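Local coordinates for protein transketolase (Campylobacter jejuni, PDB 3L84) that belongs to the transketolase family of thiamine diphosphate-binding enzymes and assembles as a dimer of two identical multidomain subunits, at residues Trp55-Arg60 / Ile142-Tyr147; Leu61-Gly66 / Tyr147-Asp152; Glu157-Glu162 / Glu391-Ala396; Leu177-Asn182 / Leu235-Thr240; Asn515-Leu520 / Asn555-Pro560. One frame throughout, in Å; residues are numbered along the deposited sequence. Where two conformers were deposited one is given.

Contacts 1, 2 and 4 all reach one parallel sheet of the thiamine diphosphate binding domain. Contact 1 leads into strands 60-63 and 146-151, contact 2 continues the same pair and shares Tyr147 with it, and contact 4 joins strands 175-181 and 234-239 next door, its centre about 10 Å from that of contact 2. Contact 3 packs helix 158-169 of this domain on helix 391-404 of the pyrimidine binding domain, and it closes a long loop, within which contact 4 is nested. Contact 5 comes last along the chain, in the C-terminal domain, with its centre about 55 Å from that of contact 4. Together they sample all three domains of the subunit.

Contact 1 (Trp55-Arg60 / Ile142-Tyr147); sequences WLNRDR and IDHKIY
Lys145 O receives two hydrogen bonds: Arg60 N reaches across to it at 3.0 Å, and His144 ND1 also lies 3.0 Å from Lys145 O in an almost straight bond (176°). The second bond fixes the rotation of the imidazole, whose CG stands between the backbone N and the carbonyl carbon (chi1 65°) and so turns the ring in toward Trp55-Arg60. Over one face of that ring lie Arg58 O, 3.2 Å from His144 CG, and the Arg60 guanidinium, stacked with its centre 4.6 Å from the ring centre and its plane inclined by 27°. Arginine suits this place because its many N-H groups can tie down a turn: Arg60 NH1 and NH2 both donate to Leu56 O, and NH1 also meets a lone pair of Arg58 O. Beyond the stack, Arg60 NH2 and His144 NE2 bond to Tyr404, at the end of helix 391-404.

Asn57 uses both ends of its amide. Its OD1 accepts from Asp143 N at 2.9 Å, while ND2 donates a hydrogen bond to Asp143 OD1 at 2.8 Å, arriving from above the carboxylate plane. Asp59 divides its oxygens: OD1 takes the Lys145 N-H at 2.8 Å, and OD2, also bonded to Lys47 N, holds a water that accepts from Tyr147 OH. Finally Tyr147 N bonds to Arg60 O, and the polar loops pass into a regular ladder. This is the N-terminal entry to two neighbouring parallel strands in the alpha/beta fold of thiamine diphosphate binding domains.

Contact 2 (Leu61-Gly66 / Tyr147-Asp152); sequences LVFSGG and YCLCGD
Val62 N bonds to Tyr147 O at 2.8 Å and, with Leu149 N to Val62 O and Ser64 N to Leu149 O, makes up the ladder that holds this strand pair close. Leu61 CD1 touches Tyr147 CB at 4.0 Å on the face covered by helix 30-42. Phe63 and Leu149 share that face and point the same way. In the Leu149 conformer described here, one of two modelled, CD2 makes a CH-pi contact 4.2 Å from the Phe63 ring centroid and 16° off the normal, one methyl of the branched leucine resting over the ring, toward its rim. This contact, like that of Leu149 CD1 with Leu61 CD1, holds for this conformer alone and is less certain. The other face carries the slimmer Val62 and Cys148, covered by helix 118-137.

After Ser64 the pairing opens out. Gly65, centre of an inverse gamma turn, no longer bonds directly to its neighbour: a water accepts from Gly65 N at 2.9 Å and donates to Leu149 O. Ser64 turns its OG to Asp154, while its CB rests against Cys150 CB. Strand 146-151 then gives way to a helix, with Gly151 as N-cap. Gly151 and Asp152 begin the GDG sequence characteristic of thiamine diphosphate enzymes, placed at the C-terminal ends of parallel strands.

Contact 3 (Glu157-Glu162 / Glu391-Ala396); sequences EGISYE and EHAMAA
Ile159 meets His392 almost perpendicularly, methyl onto ring, where two helices of different domains cross at -76°. Helix 158-169 belongs to the thiamine diphosphate binding domain and helix 391-404 to the pyrimidine binding domain, so this is an interdomain helix-helix joint, lying at the dimer interface. Ile159 is fully extended, CG1 anti to the backbone N (chi1 -163°), which carries CD1 over the middle of the imidazole. The CH-pi contact measures 3.6 Å from CD1 to the centroid of the His392 ring and lies only 9° off the ring normal. Ile159 CD1 also reaches Ala396 CB at 3.7 Å, while its CG1 packs on Ala393. Alanines suit the facing helix because their small side chains let the axes come within 8.5 Å of each other.

From one turn further on, Glu162 reaches across alongside this apolar patch, its chain extended beyond CG. The start of helix 391-404 offers backbone N-H groups, which a carboxylate is well fitted to accept. Glu162 OE2 also takes a bond from Gly158 N of the second subunit, and His392 N is bonded to a water at 2.9 Å that also lies within hydrogen-bonding distance of Glu162 OE2. Glu162 OE1 accepts from Ala393 N at 2.9 Å, the donor lying nearly on the C-O axis.

Contact 4 (Leu177-Asn182 / Leu235-Thr240); sequences LIYDSN and LIIAKT
Two neighbouring parallel strands, Leu177-Ser181 and Leu235-Lys239, run side by side in the sheet of the thiamine diphosphate binding domain, their axes 4.7 Å apart and inclined by 20°. Backbone bonds zigzag between them, from Ile236 N to Leu177 O (2.8 Å), through Tyr179 and Ala238, to Thr240 N on Ser181 O. On the face covered by helix 198-204, Leu235 CD1 is wedged between Leu177 CG and Tyr179 CB, 3.9 Å from each. Next to it Tyr179 and Ile237 lie alongside each other, with Ile237 CG2 at 3.9 Å from Tyr179 CD2. The tyrosine CG is anti to the backbone N (chi1 164°), and the ring thus directed brings its hydroxyl to Asp152.

This is the parallel alpha/beta sheet of the thiamine diphosphate-binding fold: after strand 175-181 the chain skips a place to form edge strand 208-213, then returns so that 234-239 fills the gap. Ile178, Ile236 and Ala238 line the opposite face, where helix 30-42 packs on the small Ala238.

Where the strands end, the chemistry turns polar. Asp180 and Thr240 cross at about a right angle, but the 2.3 Å modelled between Asp180 OD1 and Thr240 OG1 is too short to be trusted in detail. A water beside them donates to Asp180 OD2 at 2.7 Å and to Thr240 OG1, and accepts from Asn182 ND2 at 3.0 Å.

Contact 5 (Asn515-Leu520 / Asn555-Pro560); sequences NGAYLL and NVVSMP
Tyr518 pairs with Ser558 in an antiparallel hydrogen-bonded bridge, with Tyr518 N at 2.9 Å from Ser558 O and a return bond from Ser558 N to Tyr518 O. From Tyr518 CB the ring departs with CG between the backbone N and the carbonyl carbon (chi1 65°), which swings it across the partner strand. CD2 passes Ser558 O, CE2 comes 3.9 Å from Ser558 CB and also near Pro560 CD, and CZ continues over the same serine carbon, which lies against one ring face. At the tip, OH bonds to Glu478 OE2 on helix 476-488, the oxygen to which Ser558 OG also bonds. Leu520 CD1 closes on Ser558 CB at 3.7 Å.

The other face of this edge pair is mainly apolar: Ala517 CB meets Val557 CG1 at 3.6 Å, and Leu519 CD2 meets Val557 CG2 at 3.7 Å. The Asn555 amide, bonded to Ser523 and Leu576, lies beside Leu519 CD2. Gly516, with its positive phi, turns the chain into the strand. Chemically, the tyrosine ring and serine CB supply hydrophobic packing while their buried hydroxyls converge on one carboxylate oxygen, so the edge of the C-terminal domain sheet is tied to a helix that comes earlier in the chain.

Contact 1 (Trp55-Arg60 / Ile142-Tyr147)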
# COMPACT_ATOMS: atom_id res chain seq x y z
N TRP A 55 31.37 -4.31 -8.54
CA TRP A 55 31.93 -3.52 -9.63
C TRP A 55 30.88 -2.52 -10.09
O TRP A 55 29.80 -2.90 -10.54
CB TRP A 55 32.35 -4.44 -10.77
CG TRP A 55 32.77 -3.70 -12.02
CD1 TRP A 55 33.37 -2.46 -12.12
CD2 TRP A 55 32.54 -4.16 -13.37
NE1 TRP A 55 33.53 -2.16 -13.45
CE2 TRP A 55 33.02 -3.16 -14.23
CE3 TRP A 55 31.98 -5.31 -13.90
CZ2 TRP A 55 32.96 -3.27 -15.62
CZ3 TRP A 55 31.92 -5.44 -15.28
CH2 TRP A 55 32.42 -4.41 -16.13
N LEU A 56 31.20 -1.24 -9.99
CA LEU A 56 30.18 -0.20 -10.15
C LEU A 56 29.52 -0.18 -11.52
O LEU A 56 28.37 0.21 -11.63
CB LEU A 56 30.79 1.17 -9.86
CG LEU A 56 29.83 2.32 -9.73
CD1 LEU A 56 28.91 2.18 -8.52
CD2 LEU A 56 30.64 3.61 -9.59
N ASN A 57 30.27 -0.54 -12.57
CA ASN A 57 29.77 -0.45 -13.93
C ASN A 57 29.31 -1.80 -14.49
O ASN A 57 29.18 -1.95 -15.69
CB ASN A 57 30.77 0.23 -14.88
CG ASN A 57 30.14 0.68 -16.19
OD1 ASN A 57 29.05 1.21 -16.21
ND2 ASN A 57 30.83 0.44 -17.32
N ARG A 58 29.06 -2.76 -13.62
CA ARG A 58 28.45 -4.02 -14.03
C ARG A 58 27.04 -3.81 -14.57
O ARG A 58 26.32 -2.91 -14.13
CB ARG A 58 28.38 -4.99 -12.86
CG ARG A 58 27.40 -4.61 -11.79
CD ARG A 58 27.59 -5.43 -10.54
NE ARG A 58 26.57 -5.15 -9.53
CZ ARG A 58 26.71 -4.20 -8.62
NH1 ARG A 58 27.74 -3.39 -8.61
NH2 ARG A 58 25.80 -4.03 -7.68
N ASP A 59 26.61 -4.65 -15.50
CA ASP A 59 25.18 -4.73 -15.78
C ASP A 59 24.44 -5.19 -14.51
O ASP A 59 24.96 -6.02 -13.76
CB ASP A 59 24.88 -5.73 -16.88
CG ASP A 59 25.36 -5.31 -18.24
OD1 ASP A 59 25.63 -4.10 -18.50
OD2 ASP A 59 25.50 -6.19 -19.11
N ARG A 60 23.25 -4.67 -14.30
CA ARG A 60 22.42 -5.02 -13.14
C ARG A 60 21.31 -5.96 -13.65
O ARG A 60 20.51 -5.57 -14.48
CB ARG A 60 21.80 -3.80 -12.44
CG ARG A 60 22.73 -2.61 -12.05
CD ARG A 60 23.76 -3.05 -11.09
NE ARG A 60 24.39 -1.97 -10.30
CZ ARG A 60 25.40 -1.20 -10.70
NH1 ARG A 60 25.88 -1.29 -11.93
NH2 ARG A 60 25.99 -0.34 -9.85
N ILE A 142 30.31 5.21 -16.84
CA ILE A 142 29.02 4.57 -16.59
C ILE A 142 28.30 4.35 -17.89
O ILE A 142 27.93 5.31 -18.58
CB ILE A 142 28.14 5.37 -15.62
CG1 ILE A 142 28.84 5.54 -14.27
CG2 ILE A 142 26.77 4.68 -15.44
CD1 ILE A 142 28.97 4.28 -13.40
N ASP A 143 28.15 3.10 -18.28
CA ASP A 143 27.57 2.75 -19.60
C ASP A 143 26.83 1.41 -19.65
O ASP A 143 26.52 0.91 -20.72
CB ASP A 143 28.60 2.87 -20.70
CG ASP A 143 29.65 1.81 -20.62
OD1 ASP A 143 29.54 0.91 -19.76
OD2 ASP A 143 30.61 1.87 -21.43
N HIS A 144 26.47 0.88 -18.52
CA HIS A 144 26.01 -0.50 -18.42
C HIS A 144 24.49 -0.57 -18.66
O HIS A 144 23.79 0.45 -18.79
CB HIS A 144 26.36 -1.03 -17.03
CG HIS A 144 25.64 -0.33 -15.93
ND1 HIS A 144 24.35 -0.65 -15.54
CD2 HIS A 144 26.00 0.73 -15.16
CE1 HIS A 144 23.99 0.14 -14.55
NE2 HIS A 144 24.97 0.99 -14.30
N LYS A 145 23.99 -1.79 -18.76
CA LYS A 145 22.56 -2.06 -18.91
C LYS A 145 21.94 -2.49 -17.60
O LYS A 145 22.63 -2.83 -16.63
CB LYS A 145 22.36 -3.15 -19.96
CG LYS A 145 22.86 -2.77 -21.34
CD LYS A 145 22.07 -1.64 -22.00
CE LYS A 145 22.61 -1.28 -23.39
NZ LYS A 145 21.86 -0.13 -23.93
N ILE A 146 20.60 -2.48 -17.60
CA ILE A 146 19.77 -3.01 -16.52
C ILE A 146 18.79 -3.96 -17.17
O ILE A 146 18.02 -3.55 -18.06
CB ILE A 146 19.01 -1.92 -15.77
CG1 ILE A 146 19.97 -0.90 -15.11
CG2 ILE A 146 18.11 -2.57 -14.71
CD1 ILE A 146 20.62 0.15 -15.98
N TYR A 147 18.91 -5.24 -16.85
CA TYR A 147 18.04 -6.30 -17.37
C TYR A 147 17.10 -6.74 -16.28
O TYR A 147 17.52 -7.06 -15.16
CB TYR A 147 18.87 -7.52 -17.81
CG TYR A 147 19.79 -7.28 -18.97
CD1 TYR A 147 19.32 -7.28 -20.28
CD2 TYR A 147 21.16 -7.07 -18.78
CE1 TYR A 147 20.18 -7.10 -21.35
CE2 TYR A 147 22.02 -6.85 -19.84
CZ TYR A 147 21.53 -6.85 -21.13
OH TYR A 147 22.34 -6.66 -22.26
O HOH W 1 24.91 -6.13 -21.74

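Contact 2 (Leu61-Gly66 / Tyr147-Asp152)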
# COMPACT_ATOMS: atom_id res chain seq x y z
N LEU A 61 21.23 -7.17 -13.11
CA LEU A 61 20.23 -8.16 -13.43
C LEU A 61 19.25 -8.23 -12.28
O LEU A 61 19.66 -8.39 -11.14
CB LEU A 61 20.89 -9.51 -13.63
CG LEU A 61 20.01 -10.73 -13.88
CD1 LEU A 61 19.21 -10.53 -15.14
CD2 LEU A 61 20.88 -12.01 -13.91
N VAL A 62 17.96 -8.09 -12.57
CA VAL A 62 16.89 -8.17 -11.57
C VAL A 62 15.85 -9.22 -11.97
O VAL A 62 15.22 -9.11 -13.03
CB VAL A 62 16.16 -6.85 -11.40
CG1 VAL A 62 15.01 -6.95 -10.35
CG2 VAL A 62 17.14 -5.71 -11.01
N PHE A 63 15.63 -10.21 -11.12
CA PHE A 63 14.50 -11.16 -11.26
C PHE A 63 13.32 -10.58 -10.50
O PHE A 63 13.25 -10.74 -9.30
CB PHE A 63 14.85 -12.53 -10.65
CG PHE A 63 15.65 -13.44 -11.52
CD1 PHE A 63 16.83 -13.05 -12.11
CD2 PHE A 63 15.27 -14.79 -11.66
CE1 PHE A 63 17.57 -13.96 -12.92
CE2 PHE A 63 16.01 -15.67 -12.43
CZ PHE A 63 17.15 -15.24 -13.06
N SER A 64 12.37 -9.93 -11.16
CA SER A 64 11.24 -9.37 -10.44
C SER A 64 10.35 -10.45 -9.84
O SER A 64 9.82 -10.29 -8.75
CB SER A 64 10.45 -8.43 -11.35
OG SER A 64 9.46 -7.74 -10.58
N GLY A 65 10.24 -11.56 -10.55
CA GLY A 65 9.55 -12.72 -10.04
C GLY A 65 10.54 -13.48 -9.18
O GLY A 65 11.21 -14.41 -9.65
N GLY A 66 10.64 -13.10 -7.91
CA GLY A 66 11.62 -13.70 -6.99
C GLY A 66 11.34 -15.17 -6.78
O GLY A 66 12.24 -15.91 -6.37
N TYR A 147 18.91 -5.24 -16.85
CA TYR A 147 18.04 -6.30 -17.37
C TYR A 147 17.10 -6.74 -16.28
O TYR A 147 17.52 -7.06 -15.16
CB TYR A 147 18.87 -7.52 -17.81
CG TYR A 147 19.79 -7.28 -18.97
CD1 TYR A 147 19.32 -7.28 -20.28
CD2 TYR A 147 21.16 -7.07 -18.78
CE1 TYR A 147 20.18 -7.10 -21.35
CE2 TYR A 147 22.02 -6.85 -19.84
CZ TYR A 147 21.53 -6.85 -21.13
OH TYR A 147 22.34 -6.66 -22.26
N CYS A 148 15.81 -6.78 -16.58
CA CYS A 148 14.84 -7.25 -15.62
C CYS A 148 14.00 -8.34 -16.22
O CYS A 148 13.47 -8.14 -17.33
CB CYS A 148 13.92 -6.11 -15.22
SG CYS A 148 12.64 -6.50 -14.04
N LEU A 149 13.89 -9.48 -15.55
CA LEU A 149 12.96 -10.53 -15.97
C LEU A 149 11.70 -10.42 -15.15
O LEU A 149 11.76 -10.34 -13.94
CB LEU A 149 13.55 -11.93 -15.77
CG LEU A 149 14.57 -12.46 -16.78
CD1 LEU A 149 15.73 -11.47 -17.00
CD2 LEU A 149 15.07 -13.83 -16.28
N CYS A 150 10.56 -10.38 -15.82
CA CYS A 150 9.27 -10.25 -15.13
C CYS A 150 8.23 -11.17 -15.73
O CYS A 150 8.46 -11.76 -16.77
CB CYS A 150 8.81 -8.77 -15.14
SG CYS A 150 8.16 -8.23 -16.73
N GLY A 151 7.11 -11.29 -15.04
CA GLY A 151 6.01 -12.11 -15.47
C GLY A 151 4.69 -11.40 -15.40
O GLY A 151 4.61 -10.20 -15.10
N ASP A 152 3.62 -12.15 -15.68
CA ASP A 152 2.26 -11.59 -15.62
C ASP A 152 1.91 -10.91 -14.32
O ASP A 152 1.29 -9.84 -14.31
CB ASP A 152 1.23 -12.67 -15.91
CG ASP A 152 1.28 -13.09 -17.33
OD1 ASP A 152 0.97 -12.21 -18.17
OD2 ASP A 152 1.67 -14.23 -17.64
O HOH W 2 11.91 -13.00 -12.48

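Contact 3 (Glu157-Glu162 / Glu391-Ala396)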
# COMPACT_ATOMS: atom_id res chain seq x y z
N GLU A 157 0.40 -5.56 -11.53
CA GLU A 157 0.53 -4.70 -10.35
C GLU A 157 0.65 -3.23 -10.76
O GLU A 157 1.42 -2.89 -11.66
CB GLU A 157 1.73 -5.12 -9.52
CG GLU A 157 1.46 -6.35 -8.72
CD GLU A 157 0.57 -6.12 -7.52
OE1 GLU A 157 0.04 -5.00 -7.24
OE2 GLU A 157 0.38 -7.15 -6.77
N GLY A 158 -0.08 -2.36 -10.09
CA GLY A 158 -0.01 -0.92 -10.36
C GLY A 158 1.40 -0.34 -10.36
O GLY A 158 1.72 0.55 -11.16
N ILE A 159 2.25 -0.84 -9.47
CA ILE A 159 3.61 -0.29 -9.34
C ILE A 159 4.39 -0.44 -10.66
O ILE A 159 5.26 0.39 -10.97
CB ILE A 159 4.34 -0.91 -8.19
CG1 ILE A 159 5.55 -0.09 -7.78
CG2 ILE A 159 4.68 -2.40 -8.45
CD1 ILE A 159 6.35 -0.68 -6.59
N SER A 160 4.10 -1.48 -11.45
CA SER A 160 4.81 -1.65 -12.71
C SER A 160 4.47 -0.52 -13.70
O SER A 160 5.35 0.03 -14.35
CB SER A 160 4.51 -3.03 -13.33
OG SER A 160 3.17 -3.15 -13.83
N TYR A 161 3.18 -0.16 -13.77
CA TYR A 161 2.75 0.90 -14.66
C TYR A 161 3.36 2.24 -14.23
O TYR A 161 3.81 3.04 -15.05
CB TYR A 161 1.22 1.05 -14.66
CG TYR A 161 0.41 -0.13 -15.09
CD1 TYR A 161 -0.11 -0.19 -16.37
CD2 TYR A 161 0.04 -1.13 -14.20
CE1 TYR A 161 -0.95 -1.24 -16.75
CE2 TYR A 161 -0.78 -2.18 -14.56
CZ TYR A 161 -1.30 -2.21 -15.84
OH TYR A 161 -2.15 -3.26 -16.17
N GLU A 162 3.40 2.45 -12.91
CA GLU A 162 3.97 3.70 -12.40
C GLU A 162 5.41 3.82 -12.76
O GLU A 162 5.87 4.86 -13.23
CB GLU A 162 3.88 3.70 -10.86
CG GLU A 162 2.49 3.84 -10.20
CD GLU A 162 2.53 3.83 -8.68
OE1 GLU A 162 3.62 3.90 -8.08
OE2 GLU A 162 1.46 3.73 -8.05
N GLU A 391 3.64 7.13 -5.26
CA GLU A 391 4.34 6.87 -4.00
C GLU A 391 5.04 5.53 -4.01
O GLU A 391 6.17 5.40 -3.54
CB GLU A 391 3.40 6.95 -2.79
CG GLU A 391 2.78 8.29 -2.51
CD GLU A 391 1.49 8.52 -3.28
OE1 GLU A 391 1.03 7.63 -4.06
OE2 GLU A 391 0.90 9.61 -3.09
N HIS A 392 4.34 4.51 -4.48
CA HIS A 392 4.87 3.15 -4.38
C HIS A 392 6.09 2.97 -5.25
O HIS A 392 7.14 2.51 -4.79
CB HIS A 392 3.77 2.17 -4.70
CG HIS A 392 3.95 0.77 -4.25
ND1 HIS A 392 4.94 0.28 -3.42
CD2 HIS A 392 3.12 -0.27 -4.51
CE1 HIS A 392 4.70 -1.02 -3.21
NE2 HIS A 392 3.63 -1.37 -3.88
N ALA A 393 6.00 3.34 -6.53
CA ALA A 393 7.16 3.27 -7.41
C ALA A 393 8.28 4.15 -6.89
O ALA A 393 9.45 3.78 -7.01
CB ALA A 393 6.77 3.64 -8.85
N MSE A 394 7.98 5.32 -6.34
CA MSE A 394 9.04 6.16 -5.77
C MSE A 394 9.88 5.39 -4.77
O MSE A 394 11.13 5.38 -4.82
CB MSE A 394 8.44 7.40 -5.08
CG MSE A 394 9.44 8.17 -4.26
SE MSE A 394 8.68 9.77 -3.45
CE MSE A 394 7.47 8.89 -2.17
N ALA A 395 9.21 4.75 -3.82
CA ALA A 395 9.97 4.02 -2.80
C ALA A 395 10.76 2.85 -3.39
O ALA A 395 11.90 2.61 -2.98
CB ALA A 395 9.02 3.55 -1.69
N ALA A 396 10.20 2.08 -4.31
CA ALA A 396 10.89 0.96 -4.94
C ALA A 396 12.06 1.45 -5.79
O ALA A 396 13.14 0.83 -5.84
CB ALA A 396 9.91 0.09 -5.75
O HOH W 3 1.56 4.57 -5.46

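Contact 4 (Leu177-Asn182 / Leu235-Thr240)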
# COMPACT_ATOMS: atom_id res chain seq x y z
N LEU A 177 13.57 -4.78 -20.32
CA LEU A 177 12.59 -5.53 -19.57
C LEU A 177 12.18 -6.73 -20.41
O LEU A 177 11.73 -6.58 -21.55
CB LEU A 177 11.39 -4.64 -19.27
CG LEU A 177 10.27 -5.21 -18.43
CD1 LEU A 177 10.75 -5.66 -17.07
CD2 LEU A 177 9.14 -4.16 -18.28
N ILE A 178 12.34 -7.92 -19.88
CA ILE A 178 12.01 -9.16 -20.56
C ILE A 178 10.81 -9.75 -19.85
O ILE A 178 10.89 -10.14 -18.67
CB ILE A 178 13.19 -10.14 -20.57
CG1 ILE A 178 14.39 -9.48 -21.19
CG2 ILE A 178 12.78 -11.44 -21.26
CD1 ILE A 178 15.70 -10.25 -21.02
N TYR A 179 9.68 -9.79 -20.54
CA TYR A 179 8.39 -10.29 -20.02
C TYR A 179 8.16 -11.73 -20.45
O TYR A 179 8.09 -12.03 -21.65
CB TYR A 179 7.28 -9.34 -20.47
CG TYR A 179 5.85 -9.83 -20.39
CD1 TYR A 179 5.38 -10.56 -19.31
CD2 TYR A 179 4.97 -9.53 -21.40
CE1 TYR A 179 4.06 -10.98 -19.24
CE2 TYR A 179 3.65 -9.95 -21.36
CZ TYR A 179 3.21 -10.67 -20.29
OH TYR A 179 1.87 -11.07 -20.24
N ASP A 180 8.07 -12.61 -19.46
CA ASP A 180 7.81 -14.02 -19.67
C ASP A 180 6.31 -14.19 -19.86
O ASP A 180 5.53 -14.29 -18.90
CB ASP A 180 8.27 -14.80 -18.43
CG ASP A 180 8.04 -16.28 -18.57
OD1 ASP A 180 7.77 -16.67 -19.73
OD2 ASP A 180 8.10 -17.01 -17.56
N SER A 181 5.91 -14.21 -21.12
CA SER A 181 4.51 -14.34 -21.48
C SER A 181 4.17 -15.81 -21.70
O SER A 181 4.35 -16.35 -22.79
CB SER A 181 4.23 -13.52 -22.73
OG SER A 181 2.87 -13.61 -23.06
N ASN A 182 3.73 -16.47 -20.63
CA ASN A 182 3.46 -17.92 -20.64
C ASN A 182 1.99 -18.30 -20.51
O ASN A 182 1.67 -19.49 -20.43
CB ASN A 182 4.34 -18.63 -19.60
CG ASN A 182 4.03 -18.27 -18.19
OD1 ASN A 182 3.02 -17.60 -17.90
ND2 ASN A 182 4.92 -18.68 -17.25
N LEU A 235 11.09 -3.26 -24.13
CA LEU A 235 10.36 -4.42 -23.67
C LEU A 235 10.51 -5.52 -24.69
O LEU A 235 10.22 -5.30 -25.86
CB LEU A 235 8.88 -4.11 -23.47
CG LEU A 235 7.99 -5.31 -23.14
CD1 LEU A 235 8.30 -5.80 -21.74
CD2 LEU A 235 6.50 -5.00 -23.25
N ILE A 236 10.95 -6.69 -24.25
CA ILE A 236 10.92 -7.91 -25.03
C ILE A 236 9.79 -8.78 -24.49
O ILE A 236 9.84 -9.23 -23.35
CB ILE A 236 12.27 -8.67 -24.98
CG1 ILE A 236 13.36 -7.78 -25.57
CG2 ILE A 236 12.17 -9.98 -25.74
CD1 ILE A 236 14.80 -8.34 -25.38
N ILE A 237 8.77 -8.99 -25.30
CA ILE A 237 7.68 -9.89 -24.94
C ILE A 237 8.08 -11.27 -25.43
O ILE A 237 8.10 -11.53 -26.64
CB ILE A 237 6.35 -9.47 -25.59
CG1 ILE A 237 5.99 -8.03 -25.21
CG2 ILE A 237 5.23 -10.42 -25.22
CD1 ILE A 237 4.70 -7.51 -25.87
N ALA A 238 8.45 -12.13 -24.48
CA ALA A 238 8.98 -13.45 -24.85
C ALA A 238 7.92 -14.50 -24.60
O ALA A 238 7.55 -14.74 -23.45
CB ALA A 238 10.24 -13.73 -24.08
N LYS A 239 7.36 -15.08 -25.65
CA LYS A 239 6.36 -16.12 -25.48
C LYS A 239 7.05 -17.42 -25.07
O LYS A 239 7.93 -17.90 -25.77
CB LYS A 239 5.59 -16.31 -26.77
CG LYS A 239 4.39 -17.22 -26.61
CD LYS A 239 3.42 -17.09 -27.79
CE LYS A 239 2.27 -18.06 -27.64
NZ LYS A 239 2.78 -19.47 -27.54
N THR A 240 6.66 -17.97 -23.93
CA THR A 240 7.30 -19.18 -23.40
C THR A 240 6.22 -20.16 -22.96
O THR A 240 5.01 -19.85 -22.88
CB THR A 240 8.23 -18.92 -22.20
OG1 THR A 240 7.42 -18.55 -21.09
CG2 THR A 240 9.23 -17.88 -22.48
O HOH W 4 7.56 -19.54 -18.26

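Contact 5 (Asn515-Leu520 / Asn555-Pro560)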
# COMPACT_ATOMS: atom_id res chain seq x y z
N ASN A 515 19.13 8.00 22.95
CA ASN A 515 18.49 6.99 23.81
C ASN A 515 17.05 6.69 23.45
O ASN A 515 16.43 5.89 24.12
CB ASN A 515 18.56 7.46 25.27
CG ASN A 515 19.97 7.74 25.72
OD1 ASN A 515 20.40 8.91 25.84
ND2 ASN A 515 20.72 6.68 25.95
N GLY A 516 16.51 7.37 22.43
CA GLY A 516 15.12 7.19 22.00
C GLY A 516 14.11 7.99 22.80
O GLY A 516 13.20 8.58 22.24
N ALA A 517 14.25 7.94 24.11
CA ALA A 517 13.48 8.79 25.01
C ALA A 517 14.45 9.39 26.00
O ALA A 517 15.46 8.75 26.33
CB ALA A 517 12.39 7.99 25.75
N TYR A 518 14.16 10.60 26.50
CA TYR A 518 15.03 11.25 27.49
C TYR A 518 14.19 12.18 28.35
O TYR A 518 13.04 12.50 28.00
CB TYR A 518 16.18 12.00 26.78
CG TYR A 518 15.75 13.15 25.93
CD1 TYR A 518 15.78 14.43 26.42
CD2 TYR A 518 15.33 12.98 24.61
CE1 TYR A 518 15.37 15.52 25.65
CE2 TYR A 518 14.93 14.04 23.86
CZ TYR A 518 14.98 15.32 24.36
OH TYR A 518 14.61 16.42 23.63
N LEU A 519 14.77 12.62 29.46
CA LEU A 519 14.04 13.51 30.37
C LEU A 519 14.20 14.99 29.99
O LEU A 519 15.31 15.47 29.83
CB LEU A 519 14.53 13.32 31.82
CG LEU A 519 14.01 12.08 32.55
CD1 LEU A 519 14.82 11.84 33.80
CD2 LEU A 519 12.52 12.26 32.89
N LEU A 520 13.07 15.69 29.87
CA LEU A 520 13.02 17.16 29.75
C LEU A 520 12.78 17.81 31.10
O LEU A 520 13.10 18.99 31.29
CB LEU A 520 11.86 17.61 28.82
CG LEU A 520 12.09 17.32 27.38
CD1 LEU A 520 10.82 17.58 26.61
CD2 LEU A 520 13.23 18.18 26.84
N ASN A 555 7.75 13.95 36.17
CA ASN A 555 8.73 13.84 35.09
C ASN A 555 8.05 14.12 33.76
O ASN A 555 6.88 13.83 33.59
CB ASN A 555 9.36 12.43 35.04
CG ASN A 555 10.41 12.19 36.11
OD1 ASN A 555 10.70 13.05 36.96
ND2 ASN A 555 11.03 11.01 36.03
N VAL A 556 8.81 14.66 32.80
CA VAL A 556 8.36 14.75 31.42
C VAL A 556 9.45 14.15 30.55
O VAL A 556 10.62 14.53 30.64
CB VAL A 556 8.09 16.19 30.98
CG1 VAL A 556 7.65 16.22 29.52
CG2 VAL A 556 7.00 16.86 31.87
N VAL A 557 9.03 13.20 29.74
CA VAL A 557 9.87 12.47 28.83
C VAL A 557 9.49 12.78 27.40
O VAL A 557 8.31 12.68 27.03
CB VAL A 557 9.71 10.95 29.07
CG1 VAL A 557 10.41 10.12 27.95
CG2 VAL A 557 10.24 10.54 30.46
N SER A 558 10.49 13.16 26.61
CA SER A 558 10.34 13.24 25.16
C SER A 558 10.84 11.94 24.53
O SER A 558 11.94 11.48 24.87
CB SER A 558 11.09 14.44 24.59
OG SER A 558 10.91 14.49 23.17
N MSE A 559 10.03 11.34 23.67
CA MSE A 559 10.37 10.08 23.03
C MSE A 559 10.35 10.25 21.51
O MSE A 559 9.42 9.80 20.82
CB MSE A 559 9.39 8.99 23.46
CG MSE A 559 9.79 7.57 22.99
SE MSE A 559 8.45 6.23 23.24
CE MSE A 559 7.18 6.98 21.99
N PRO A 560 11.41 10.83 20.96
CA PRO A 560 11.49 10.96 19.52
C PRO A 560 11.61 9.64 18.79
O PRO A 560 11.31 9.60 17.60
CB PRO A 560 12.73 11.85 19.33
CG PRO A 560 13.53 11.65 20.57
CD PRO A 560 12.51 11.54 21.65